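Alanine racemase, biosynthetic (PDB 6A2F) belongs to the alanine racemase family, pairing an N-terminal TIM-barrel-type domain that carries a pyridoxal-phosphate-modified lysine with a C-terminal beta domain. Local coordinates at residues 86-91 / 103-108; 143-146 / 150-153. All blocks are in the same frame, centred on the assembly; numbering follows the deposited sequence.

Contact 1: 86-91 / 103-108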
loop_
_atom_site.group_PDB
_atom_site.type_symbol
_atom_site.label_atom_id
_atom_site.label_comp_id
_atom_site.label_asym_id
_atom_site.label_seq_id
_atom_site.Cartn_x
_atom_site.Cartn_y
_atom_site.Cartn_z
ATOM N N SER A 86 -27.227 -6.277 -9.507
ATOM C CA SER A 86 -26.919 -7.696 -9.674
ATOM C C SER A 86 -26.348 -8.346 -8.411
ATOM O O SER A 86 -26.284 -9.573 -8.319
ATOM C CB SER A 86 -25.974 -7.907 -10.861
ATOM O OG SER A 86 -24.738 -7.246 -10.659
ATOM N N GLU A 87 -25.940 -7.528 -7.442
ATOM C CA GLU A 87 -25.373 -8.040 -6.196
ATOM C C GLU A 87 -26.410 -8.679 -5.272
ATOM O O GLU A 87 -26.108 -9.645 -4.570
ATOM C CB GLU A 87 -24.590 -6.948 -5.454
ATOM C CG GLU A 87 -23.236 -6.644 -6.080
ATOM C CD GLU A 87 -22.374 -5.700 -5.259
ATOM O OE1 GLU A 87 -21.306 -5.306 -5.764
ATOM O OE2 GLU A 87 -22.743 -5.348 -4.120
ATOM N N TYR A 88 -27.633 -8.156 -5.290
ATOM C CA TYR A 88 -28.667 -8.583 -4.337
ATOM C C TYR A 88 -28.962 -10.078 -4.316
ATOM O O TYR A 88 -29.065 -10.665 -3.234
ATOM C CB TYR A 88 -29.951 -7.767 -4.513
ATOM C CG TYR A 88 -29.766 -6.325 -4.099
ATOM C CD1 TYR A 88 -29.782 -5.958 -2.749
ATOM C CD2 TYR A 88 -29.543 -5.331 -5.054
ATOM C CE1 TYR A 88 -29.596 -4.640 -2.365
ATOM C CE2 TYR A 88 -29.360 -4.010 -4.679
ATOM C CZ TYR A 88 -29.387 -3.671 -3.336
ATOM O OH TYR A 88 -29.198 -2.363 -2.967
ATOM N N ALA A 89 -29.076 -10.692 -5.494
ATOM C CA ALA A 89 -29.291 -12.144 -5.585
ATOM C C ALA A 89 -28.182 -12.927 -4.867
ATOM O O ALA A 89 -28.462 -13.900 -4.164
ATOM C CB ALA A 89 -29.425 -12.590 -7.035
ATOM N N LEU A 90 -26.933 -12.487 -5.029
ATOM C CA LEU A 90 -25.811 -13.118 -4.338
ATOM C C LEU A 90 -25.817 -12.836 -2.829
ATOM O O LEU A 90 -25.545 -13.734 -2.034
ATOM C CB LEU A 90 -24.470 -12.730 -4.971
ATOM C CG LEU A 90 -23.213 -13.435 -4.439
ATOM C CD1 LEU A 90 -23.373 -14.950 -4.288
ATOM C CD2 LEU A 90 -22.023 -13.118 -5.333
ATOM N N ALA A 91 -26.142 -11.601 -2.448
ATOM C CA ALA A 91 -26.282 -11.228 -1.036
ATOM C C ALA A 91 -27.341 -12.079 -0.345
ATOM O O ALA A 91 -27.193 -12.422 0.833
ATOM C CB ALA A 91 -26.618 -9.749 -0.899
ATOM N N ALA A 103 -31.117 6.918 -1.888
ATOM C CA ALA A 103 -32.351 6.672 -2.630
ATOM C C ALA A 103 -32.123 5.637 -3.739
ATOM O O ALA A 103 -32.907 4.690 -3.885
ATOM C CB ALA A 103 -32.906 7.975 -3.196
ATOM N N GLU A 104 -31.037 5.809 -4.493
ATOM C CA GLU A 104 -30.709 4.899 -5.593
ATOM C C GLU A 104 -30.569 3.459 -5.084
ATOM O O GLU A 104 -31.206 2.544 -5.611
ATOM C CB GLU A 104 -29.441 5.354 -6.335
ATOM C CG GLU A 104 -29.503 6.761 -6.933
ATOM C CD GLU A 104 -29.191 7.870 -5.925
ATOM O OE1 GLU A 104 -28.616 7.585 -4.848
ATOM O OE2 GLU A 104 -29.520 9.044 -6.214
ATOM N N GLN A 105 -29.760 3.279 -4.040
ATOM C CA GLN A 105 -29.537 1.972 -3.424
ATOM C C GLN A 105 -30.830 1.370 -2.873
ATOM O O GLN A 105 -31.129 0.201 -3.113
ATOM C CB GLN A 105 -28.494 2.088 -2.313
ATOM C CG GLN A 105 -28.036 0.766 -1.729
ATOM C CD GLN A 105 -26.920 0.946 -0.724
ATOM O OE1 GLN A 105 -27.085 1.623 0.289
ATOM N NE2 GLN A 105 -25.774 0.334 -0.997
ATOM N N GLY A 106 -31.591 2.174 -2.136
ATOM C CA GLY A 106 -32.883 1.741 -1.595
ATOM C C GLY A 106 -33.848 1.270 -2.667
ATOM O O GLY A 106 -34.564 0.280 -2.487
ATOM N N GLU A 107 -33.846 1.980 -3.792
ATOM C CA GLU A 107 -34.683 1.636 -4.932
ATOM C C GLU A 107 -34.209 0.320 -5.568
ATOM O O GLU A 107 -35.024 -0.482 -6.036
ATOM C CB GLU A 107 -34.685 2.786 -5.945
ATOM C CG GLU A 107 -36.042 3.080 -6.569
ATOM C CD GLU A 107 -37.134 3.362 -5.543
ATOM O OE1 GLU A 107 -37.135 4.457 -4.938
ATOM O OE2 GLU A 107 -38.007 2.486 -5.354
ATOM N N ALA A 108 -32.895 0.091 -5.562
ATOM C CA ALA A 108 -32.328 -1.149 -6.091
ATOM C C ALA A 108 -32.734 -2.370 -5.254
ATOM O O ALA A 108 -33.008 -3.444 -5.804
ATOM C CB ALA A 108 -30.813 -1.045 -6.201
#
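With CG set anti to its own carbonyl carbon (chi1 -68°), Tyr88 sends its ring across from helix 87-93 to helix 103-112, where Gln105, its CG anti to the backbone N (chi1 -172°), and Ala108 receive it. One long side chain thus bridges two helices whose nearest CA atoms, those of Tyr88 and Ala108, are 8.5 Å apart. The methyl CB of Ala108 comes obliquely to the ring, 3.6 Å from Tyr88 CE2. At the far end, Tyr88 OH lies 3.2 Å from the carbonyl O of Gln105 and 3.6 Å from Gln105 CG. The phenol and the Gln105 amide are turned 81° apart and do not stack, the amide being held elsewhere: its NE2 donates to the carbonyl oxygens of Glu80 and Cys82, and its OE1 accepts from the backbone N of Gln101. These bonds fix the rotation of the amide, while the CG methylene, placed by chi1, lies against the phenol oxygen. Phe109 and Ala112, from later on helix 103-112, and Leu98 of strand 98-100 also pack on the buried tyrosine. An aromatic side chain spanning successive outer helices here exemplifies helix-to-helix packing around the strands of a TIM-barrel-type domain.

Contact 2: 143-146 / 150-153; sequences ARLR and GVRE
Val151, just after Gly150, meets the last turn of helix 135-145 at Leu145. Its CG2 is 3.6 Å from the backbone O of Leu145 and 4.0 Å from Leu145 CD2, the two side chains crossing at about a right angle. The orientation of the valine, with CG1 anti to the backbone N (chi1 175°), puts CG2 beside that N and against the leucine. CB of Val151 is also close to Leu145 O, at 3.7 Å, and the contact is therefore as much with the backbone of the helix end as with its side chain. Phe109 of helix 103-112 packs on both residues. Arg152, where the chain turns a corner, starts its side chain away from the helix, and its NH2 bonds to Asn119 OD1. Its carbonyl O faces the edge of the Arg146 guanidinium near the plane, 4.1 Å from NH2; that group, reached through bends at chi2 and chi3, has its stronger partners in the Asp187 carboxylate and the backbone O of Asp185. Glu153 follows, its side chain leaving the backbone away from the helix; its OE1 forms a salt bridge with Arg75. A helix end packed on the start of the next strand completes the beta-alpha-beta crossover of strand 118-123, helix 135-145 and strand 151-157.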
loop_
_atom_site.group_PDB
_atom_site.type_symbol
_atom_site.label_atom_id
_atom_site.label_comp_id
_atom_site.label_asym_id
_atom_site.label_seq_id
_atom_site.Cartn_x
_atom_site.Cartn_y
_atom_site.Cartn_z
ATOM N N ALA A 143 -40.864 4.120 7.048
ATOM C CA ALA A 143 -42.286 3.947 6.720
ATOM C C ALA A 143 -42.516 2.965 5.565
ATOM O O ALA A 143 -43.476 2.194 5.585
ATOM C CB ALA A 143 -42.930 5.294 6.409
ATOM N N ARG A 144 -41.634 2.992 4.570
ATOM C CA ARG A 144 -41.746 2.094 3.428
ATOM C C ARG A 144 -41.356 0.663 3.799
ATOM O O ARG A 144 -41.990 -0.294 3.350
ATOM C CB ARG A 144 -40.886 2.594 2.258
ATOM C CG ARG A 144 -41.374 2.154 0.876
ATOM C CD ARG A 144 -40.733 2.971 -0.253
ATOM N NE ARG A 144 -40.383 4.331 0.177
ATOM C CZ ARG A 144 -39.848 5.271 -0.598
ATOM N NH1 ARG A 144 -39.596 5.038 -1.884
ATOM N NH2 ARG A 144 -39.572 6.466 -0.076
ATOM N N LEU A 145 -40.330 0.527 4.638
ATOM C CA LEU A 145 -39.659 -0.762 4.831
ATOM C C LEU A 145 -40.071 -1.574 6.056
ATOM O O LEU A 145 -39.802 -2.774 6.102
ATOM C CB LEU A 145 -38.133 -0.580 4.821
ATOM C CG LEU A 145 -37.499 -0.175 3.487
ATOM C CD1 LEU A 145 -36.042 0.225 3.689
ATOM C CD2 LEU A 145 -37.606 -1.293 2.460
ATOM N N ARG A 146 -40.715 -0.937 7.035
ATOM C CA ARG A 146 -41.009 -1.588 8.319
ATOM C C ARG A 146 -41.800 -2.902 8.218
ATOM O O ARG A 146 -41.534 -3.839 8.975
ATOM C CB ARG A 146 -41.676 -0.616 9.306
ATOM C CG ARG A 146 -42.059 -1.212 10.667
ATOM C CD ARG A 146 -40.863 -1.587 11.541
ATOM N NE ARG A 146 -40.373 -2.948 11.298
ATOM C CZ ARG A 146 -39.373 -3.526 11.967
ATOM N NH1 ARG A 146 -38.736 -2.874 12.935
ATOM N NH2 ARG A 146 -39.008 -4.765 11.668
ATOM N N GLY A 150 -39.605 -8.292 2.128
ATOM C CA GLY A 150 -38.192 -8.618 1.952
ATOM C C GLY A 150 -37.308 -8.168 3.106
ATOM O O GLY A 150 -36.092 -8.341 3.066
ATOM N N VAL A 151 -37.909 -7.587 4.130
ATOM C CA VAL A 151 -37.149 -7.113 5.270
ATOM C C VAL A 151 -37.412 -7.977 6.487
ATOM O O VAL A 151 -38.552 -8.198 6.860
ATOM C CB VAL A 151 -37.513 -5.661 5.628
ATOM C CG1 VAL A 151 -36.789 -5.231 6.887
ATOM C CG2 VAL A 151 -37.207 -4.721 4.476
ATOM N N ARG A 152 -36.354 -8.491 7.095
ATOM C CA ARG A 152 -36.532 -9.294 8.280
ATOM C C ARG A 152 -36.332 -8.411 9.504
ATOM O O ARG A 152 -37.223 -8.244 10.314
ATOM C CB ARG A 152 -35.524 -10.436 8.270
ATOM C CG ARG A 152 -35.586 -11.347 9.474
ATOM C CD ARG A 152 -34.453 -12.352 9.425
ATOM N NE ARG A 152 -34.426 -13.193 10.610
ATOM C CZ ARG A 152 -33.861 -12.844 11.756
ATOM N NH1 ARG A 152 -33.889 -13.670 12.782
ATOM N NH2 ARG A 152 -33.273 -11.667 11.873
ATOM N N GLU A 153 -35.193 -7.752 9.569
ATOM C CA GLU A 153 -34.896 -6.872 10.673
ATOM C C GLU A 153 -34.731 -5.496 10.106
ATOM O O GLU A 153 -34.065 -5.330 9.100
ATOM C CB GLU A 153 -33.563 -7.241 11.318
ATOM C CG GLU A 153 -33.610 -8.032 12.609
ATOM C CD GLU A 153 -32.224 -8.255 13.187
ATOM O OE1 GLU A 153 -31.264 -7.683 12.661
ATOM O OE2 GLU A 153 -32.081 -9.001 14.164
#

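Overall arrangement
Contact 1 closes before contact 2 opens along the chain, and their centres are about 14 Å apart, on the same side of the chain's centre and within the N-terminal domain. Helix 103-112 links the two: it supplies one segment of contact 1, while its Phe109 and Leu110 pack on Leu145 of contact 2. The contacts also meet directly through a long, weak ion pair between Glu107 and Arg144. Strands 98-100, 118-123 and 151-157 run parallel in that order beneath these helices. Taken in series, 86-91/103-108 joins one outer helix to the next and 143-146/150-153 joins a helix to its following strand, two of the kinds of packing found in a beta-alpha barrel.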